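Long-range contacts in Tetur07g02040 (PDB 6BDJ), which probably cleaves catechol-type aromatic rings between their two hydroxyls as an iron(III)-dependent intradiol dioxygenase, consistent with a part in detoxification in the spider mite: residues H140-P146 and R187-D193; G43-I47 and Y96-M100. All coordinates share one frame; numbering follows the deposited sequence. Where two conformers were deposited one is given.

Contact 1. Residues H140-P146 and R187-D193; sequences HYPGRTP and RMKNEED
Thr145 sits where three side chains of 187-193 converge. Its hydroxyl, with OG1 opposite the backbone N (chi1 180°), gives its proton to Asn190: OG1 lies 2.6 Å from Asn190 OD1 and approaches at 31° from the carbonyl plane. The same oxygen takes a weak bond from Arg187 NH1, near the guanidinium plane, so that it both donates and accepts. Its second branch, the methyl CG2, lies 3.5 Å from Asp193 CG.

Met188 lies alongside the backbone of Gly143 and Arg144. Fully extended as far as the sulfur and bent only at the last torsion, it brings SD to 3.4 Å from Gly143 O and lays its methyl CE against Gly143 CA. At the positive phi of Gly143 a side chain would be jammed against the preceding carbonyl O, which calls for glycine.

Asp193 meets Arg144 in a salt bridge. Arg144 NE lies 2.6 Å from Asp193 OD1, on the syn lone pair, with the two planar groups turned 33° apart; the second bond, from Arg144 NH1 to Asp193 OD2, is long and weak. Asp193 OD2 also caps Phe196 N, while Arg144 NH1 has a further partner in Gln163 OE1. Asp193 is thus the N-cap of helix 194-198, and its carboxylate links that helix to the loop carrying Tyr141, an iron(III)-binding residue not bound to the metal in this model, and leading to the ligands His147 and His149 of an intradiol dioxygenase.

Contact 2. Residues G43-I47 and Y96-M100; sequences GPYFI and YSGFM. With FE (Fe (III) ion), chain C.
Tyr45, Tyr96 and Phe99 each turn CG beside the backbone N and opposite the carbonyl carbon (chi1 -53° at Tyr45), which gathers the three rings into one aromatic cluster. The Tyr45 ring touches both of the others, through CD2 on Tyr96 and through CD1 on Phe99. Its CD2 rests over a face of Tyr96, 3.4 Å from Tyr96 CD2 and offset toward the rim, while Tyr45 CB makes a CH-pi contact over the same ring, 4.3 Å from its centroid. Tyr45 CD1 stands over the centre of the Phe99 ring, 3.5 Å from Phe99 CG. Both pairs are oblique, with planes at 35° to Tyr96 and 48° to Phe99. Ile47 extends the apolar patch, placing CD1 3.9 Å from Phe99 CE2 and near the CA of Gly98, where a side chain would collide with that methyl.

An alanine in place of Phe99 would take away the ring beneath Tyr45 CD1 and beside Ile47 CD1, and is likely to leave a gap that lets the Tyr45 ring shift against Tyr96.

Beyond the cluster, Tyr96 OH binds the iron(III) at 1.9 Å, with His147, His149 and a water completing the observed ligands. The packing over the Tyr96 ring therefore bears on a metal ligand directly.

Residues 96-99 form a type II beta turn, closed by Phe99 N to Tyr96 O. Arg120, at the start of the edge strand 120-124, hydrogen-bonds to Tyr45 O and Ser97 O and touches Ile47, Tyr96 and Phe99, tying both loops to the sheet.

How the contacts relate
From the N terminus, 43-47 comes first, in the loop before strand 64-73, and contact 2 closes when 96-100 returns to it after strands 64-73 and 84-88. The chain then runs through strands 120-124 and 130-136 before 140-146 opens contact 1, which closes at 187-193 beyond strands 148-154 and 157-166 and helix 168-175. The two loops follow in series, neither enclosing nor crossing the other. In the conformer given, Tyr141 OH lies 3.0 Å from Tyr45 OH, a probable hydrogen bond, and its ring packs on Tyr96. Contact 2 thus joins loops flanking the first strands, contact 1 joins the loop before strand 148-154 to the loop leading into helix 194-198, and both border the metal.

Contact 1. Residues H140-P146 and R187-D193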
loop_
_atom_site.group_PDB
_atom_site.type_symbol
_atom_site.label_atom_id
_atom_site.label_comp_id
_atom_site.label_asym_id
_atom_site.label_seq_id
_atom_site.Cartn_x
_atom_site.Cartn_y
_atom_site.Cartn_z
ATOM N N HIS A 140 3.319 11.213 3.694
ATOM C CA HIS A 140 2.843 10.618 4.912
ATOM C C HIS A 140 2.184 11.612 5.762
ATOM O O HIS A 140 2.428 12.827 5.698
ATOM C CB HIS A 140 3.995 10.041 5.751
ATOM C CG HIS A 140 5.127 11.000 5.971
ATOM N ND1 HIS A 140 5.197 11.838 7.061
ATOM C CD2 HIS A 140 6.219 11.263 5.217
ATOM C CE1 HIS A 140 6.290 12.574 6.969
ATOM N NE2 HIS A 140 6.932 12.238 5.864
ATOM N N TYR A 141 1.481 11.063 6.744
ATOM C CA TYR A 141 0.796 11.795 7.762
ATOM C C TYR A 141 1.762 12.177 8.866
ATOM O O TYR A 141 2.939 11.799 8.833
ATOM C CB TYR A 141 -0.231 10.831 8.356
ATOM C CG TYR A 141 -1.639 11.126 7.968
ATOM C CD1 TYR A 141 -2.010 11.149 6.648
ATOM C CD2 TYR A 141 -2.604 11.382 8.923
ATOM C CE1 TYR A 141 -3.309 11.404 6.277
ATOM C CE2 TYR A 141 -3.906 11.652 8.562
ATOM C CZ TYR A 141 -4.249 11.664 7.229
ATOM O OH TYR A 141 -5.537 11.933 6.817
ATOM N N PRO A 142 1.234 12.912 9.905
ATOM C CA PRO A 142 1.967 13.156 11.130
ATOM C C PRO A 142 1.589 12.025 12.070
ATOM O O PRO A 142 0.404 11.642 12.152
ATOM C CB PRO A 142 1.374 14.501 11.613
ATOM C CG PRO A 142 -0.016 14.546 11.034
ATOM C CD PRO A 142 -0.137 13.482 10.014
ATOM N N GLY A 143 2.569 11.440 12.732
ATOM C CA GLY A 143 2.288 10.291 13.602
ATOM C C GLY A 143 2.257 8.967 12.845
ATOM O O GLY A 143 1.760 7.968 13.361
ATOM N N ARG A 144 2.763 8.977 11.609
ATOM C CA ARG A 144 2.889 7.782 10.791
ATOM C C ARG A 144 4.120 7.868 9.904
ATOM O O ARG A 144 4.494 8.923 9.395
ATOM C CB ARG A 144 1.666 7.584 9.885
ATOM C CG ARG A 144 0.389 7.159 10.595
ATOM C CD ARG A 144 0.513 5.830 11.351
ATOM N NE ARG A 144 1.336 4.819 10.679
ATOM C CZ ARG A 144 0.881 3.859 9.867
ATOM N NH1 ARG A 144 1.737 2.994 9.346
ATOM N NH2 ARG A 144 -0.420 3.758 9.583
ATOM N N THR A 145 4.728 6.713 9.697
ATOM C CA THR A 145 5.852 6.576 8.801
ATOM C C THR A 145 5.284 6.355 7.379
ATOM O O THR A 145 4.128 5.913 7.229
ATOM C CB THR A 145 6.753 5.423 9.282
ATOM O OG1 THR A 145 7.877 5.256 8.401
ATOM C CG2 THR A 145 5.965 4.101 9.458
ATOM N N PRO A 146 6.078 6.659 6.331
ATOM C CA PRO A 146 5.511 6.542 4.973
ATOM C C PRO A 146 5.179 5.097 4.642
ATOM O O PRO A 146 5.923 4.193 4.992
ATOM C CB PRO A 146 6.636 7.055 4.061
ATOM C CG PRO A 146 7.502 7.884 4.932
ATOM C CD PRO A 146 7.408 7.284 6.306
ATOM N N ARG A 187 8.693 13.807 10.220
ATOM C CA ARG A 187 8.643 12.420 9.744
ATOM C C ARG A 187 8.857 11.436 10.893
ATOM O O ARG A 187 9.975 11.313 11.405
ATOM C CB ARG A 187 9.732 12.164 8.684
ATOM C CG ARG A 187 9.639 10.794 8.034
ATOM C CD ARG A 187 10.970 10.364 7.416
ATOM N NE ARG A 187 11.741 9.472 8.286
ATOM C CZ ARG A 187 11.379 8.230 8.633
ATOM N NH1 ARG A 187 10.218 7.711 8.223
ATOM N NH2 ARG A 187 12.173 7.497 9.413
ATOM N N MET A 188 7.791 10.754 11.287
ATOM C CA MET A 188 7.873 9.737 12.327
ATOM C C MET A 188 8.710 8.582 11.791
ATOM O O MET A 188 8.502 8.148 10.648
ATOM C CB MET A 188 6.489 9.231 12.741
ATOM C CG MET A 188 6.578 8.167 13.823
ATOM S SD MET A 188 4.980 7.442 14.215
ATOM C CE MET A 188 4.463 8.486 15.572
ATOM N N LYS A 189 9.667 8.123 12.608
ATOM C CA LYS A 189 10.520 6.981 12.280
ATOM C C LYS A 189 9.755 5.678 12.232
ATOM O O LYS A 189 8.788 5.523 12.973
ATOM C CB LYS A 189 11.678 6.874 13.291
ATOM C CG LYS A 189 12.979 7.495 12.841
ATOM C CD LYS A 189 13.025 9.011 12.992
ATOM C CE LYS A 189 14.384 9.526 12.551
ATOM N NZ LYS A 189 14.655 10.920 13.005
ATOM N N ASN A 190 10.202 4.752 11.381
ATOM C CA ASN A 190 9.649 3.381 11.347
ATOM C C ASN A 190 9.489 2.761 12.746
ATOM O O ASN A 190 8.434 2.247 13.104
ATOM C CB ASN A 190 10.554 2.463 10.514
ATOM C CG ASN A 190 10.213 2.467 9.036
ATOM O OD1 ASN A 190 9.183 2.987 8.625
ATOM N ND2 ASN A 190 11.075 1.880 8.227
ATOM N N GLU A 191 10.547 2.897 13.540
ATOM C CA GLU A 191 10.636 2.348 14.893
ATOM C C GLU A 191 9.788 3.100 15.927
ATOM O O GLU A 191 9.552 2.593 17.037
ATOM C CB GLU A 191 12.096 2.370 15.394
ATOM C CG GLU A 191 13.096 1.474 14.664
ATOM C CD GLU A 191 13.577 2.033 13.326
ATOM O OE1 GLU A 191 14.315 1.312 12.622
ATOM O OE2 GLU A 191 13.191 3.167 12.955
ATOM N N GLU A 192 9.364 4.309 15.584
ATOM C CA GLU A 192 8.439 5.081 16.418
ATOM C C GLU A 192 6.991 4.733 16.111
ATOM O O GLU A 192 6.100 5.029 16.932
ATOM C CB GLU A 192 8.612 6.570 16.177
ATOM C CG GLU A 192 9.999 7.136 16.395
ATOM C CD GLU A 192 10.081 8.614 16.028
ATOM O OE1 GLU A 192 9.007 9.304 15.865
ATOM O OE2 GLU A 192 11.238 9.092 15.857
ATOM N N ASP A 193 6.763 4.137 14.926
ATOM C CA ASP A 193 5.437 3.825 14.436
ATOM C C ASP A 193 4.820 2.611 15.120
ATOM O O ASP A 193 5.402 1.507 15.106
ATOM C CB ASP A 193 5.490 3.585 12.932
ATOM C CG ASP A 193 4.106 3.510 12.307
ATOM O OD1 ASP A 193 3.453 4.567 12.157
ATOM O OD2 ASP A 193 3.692 2.391 11.964
#

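Contact 2. Residues G43-I47 and Y96-M100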
loop_
_atom_site.group_PDB
_atom_site.type_symbol
_atom_site.label_atom_id
_atom_site.label_comp_id
_atom_site.label_asym_id
_atom_site.label_seq_id
_atom_site.Cartn_x
_atom_site.Cartn_y
_atom_site.Cartn_z
ATOM N N GLY A 43 -6.358 0.755 8.662
ATOM C CA GLY A 43 -6.587 2.169 8.888
ATOM C C GLY A 43 -7.953 2.590 8.370
ATOM O O GLY A 43 -8.725 1.752 7.907
ATOM N N PRO A 44 -8.250 3.889 8.436
ATOM C CA PRO A 44 -9.591 4.405 8.170
ATOM C C PRO A 44 -9.943 4.767 6.741
ATOM O O PRO A 44 -11.079 5.154 6.491
ATOM C CB PRO A 44 -9.647 5.683 9.033
ATOM C CG PRO A 44 -8.233 5.983 9.454
ATOM C CD PRO A 44 -7.330 4.962 8.835
ATOM N N TYR A 45 -9.002 4.675 5.807
ATOM C CA TYR A 45 -9.219 5.262 4.488
ATOM C C TYR A 45 -9.398 4.311 3.323
ATOM O O TYR A 45 -9.312 4.752 2.156
ATOM C CB TYR A 45 -8.127 6.286 4.188
ATOM C CG TYR A 45 -7.987 7.339 5.280
ATOM C CD1 TYR A 45 -9.095 8.037 5.762
ATOM C CD2 TYR A 45 -6.753 7.607 5.847
ATOM C CE1 TYR A 45 -8.964 9.009 6.739
ATOM C CE2 TYR A 45 -6.601 8.573 6.847
ATOM C CZ TYR A 45 -7.709 9.277 7.283
ATOM O OH TYR A 45 -7.553 10.223 8.263
ATOM N N PHE A 46 -9.729 3.044 3.597
ATOM C CA PHE A 46 -10.073 2.135 2.500
ATOM C C PHE A 46 -11.380 2.566 1.891
ATOM O O PHE A 46 -12.313 2.982 2.608
ATOM C CB PHE A 46 -10.170 0.674 2.930
ATOM C CG PHE A 46 -10.432 -0.277 1.790
ATOM C CD1 PHE A 46 -9.576 -0.330 0.686
ATOM C CD2 PHE A 46 -11.554 -1.107 1.793
ATOM C CE1 PHE A 46 -9.837 -1.186 -0.375
ATOM C CE2 PHE A 46 -11.804 -1.967 0.755
ATOM C CZ PHE A 46 -10.958 -2.015 -0.337
ATOM N N ILE A 47 -11.439 2.480 0.554
ATOM C CA ILE A 47 -12.658 2.745 -0.202
ATOM C C ILE A 47 -12.848 1.555 -1.111
ATOM O O ILE A 47 -12.054 1.298 -2.015
ATOM C CB ILE A 47 -12.589 4.035 -1.030
ATOM C CG1 ILE A 47 -12.466 5.241 -0.108
ATOM C CG2 ILE A 47 -13.869 4.208 -1.857
ATOM C CD1 ILE A 47 -12.286 6.582 -0.830
ATOM N N TYR A 96 -5.285 11.730 1.529
ATOM C CA TYR A 96 -5.933 10.588 0.923
ATOM C C TYR A 96 -7.136 11.074 0.131
ATOM O O TYR A 96 -7.955 11.832 0.646
ATOM C CB TYR A 96 -6.437 9.625 1.982
ATOM C CG TYR A 96 -5.349 8.764 2.578
ATOM C CD1 TYR A 96 -5.001 7.579 1.990
ATOM C CD2 TYR A 96 -4.661 9.169 3.714
ATOM C CE1 TYR A 96 -4.012 6.764 2.534
ATOM C CE2 TYR A 96 -3.668 8.368 4.279
ATOM C CZ TYR A 96 -3.351 7.155 3.687
ATOM O OH TYR A 96 -2.353 6.389 4.212
ATOM N N SER A 97 -7.243 10.590 -1.108
ATOM C CA SER A 97 -8.382 10.862 -1.981
ATOM C C SER A 97 -9.641 10.310 -1.351
ATOM O O SER A 97 -9.603 9.256 -0.718
ATOM C CB SER A 97 -8.154 10.282 -3.354
ATOM O OG SER A 97 -8.107 8.864 -3.417
ATOM N N GLY A 98 -10.718 11.088 -1.429
ATOM C CA GLY A 98 -11.925 10.796 -0.696
ATOM C C GLY A 98 -12.015 11.400 0.693
ATOM O O GLY A 98 -13.120 11.579 1.217
ATOM N N PHE A 99 -10.868 11.700 1.291
ATOM C CA PHE A 99 -10.793 12.314 2.618
ATOM C C PHE A 99 -9.910 13.561 2.543
ATOM O O PHE A 99 -9.146 13.849 3.436
ATOM C CB PHE A 99 -10.223 11.272 3.594
ATOM C CG PHE A 99 -10.985 9.972 3.586
ATOM C CD1 PHE A 99 -12.101 9.804 4.388
ATOM C CD2 PHE A 99 -10.601 8.938 2.753
ATOM C CE1 PHE A 99 -12.820 8.628 4.370
ATOM C CE2 PHE A 99 -11.312 7.745 2.727
ATOM C CZ PHE A 99 -12.429 7.594 3.536
ATOM N N MET A 100 -10.065 14.325 1.466
ATOM C CA MET A 100 -9.223 15.487 1.203
ATOM C C MET A 100 -9.414 16.637 2.183
ATOM O O MET A 100 -8.538 17.493 2.258
ATOM C CB MET A 100 -9.436 16.015 -0.226
ATOM C CG MET A 100 -9.021 15.035 -1.303
ATOM S SD MET A 100 -9.292 15.657 -2.982
ATOM C CE MET A 100 -7.880 16.749 -3.215
HETATM FE FE FE C . -2.439 5.331 5.838
HETATM O O HOH W 1 -4.379 5.245 6.801
#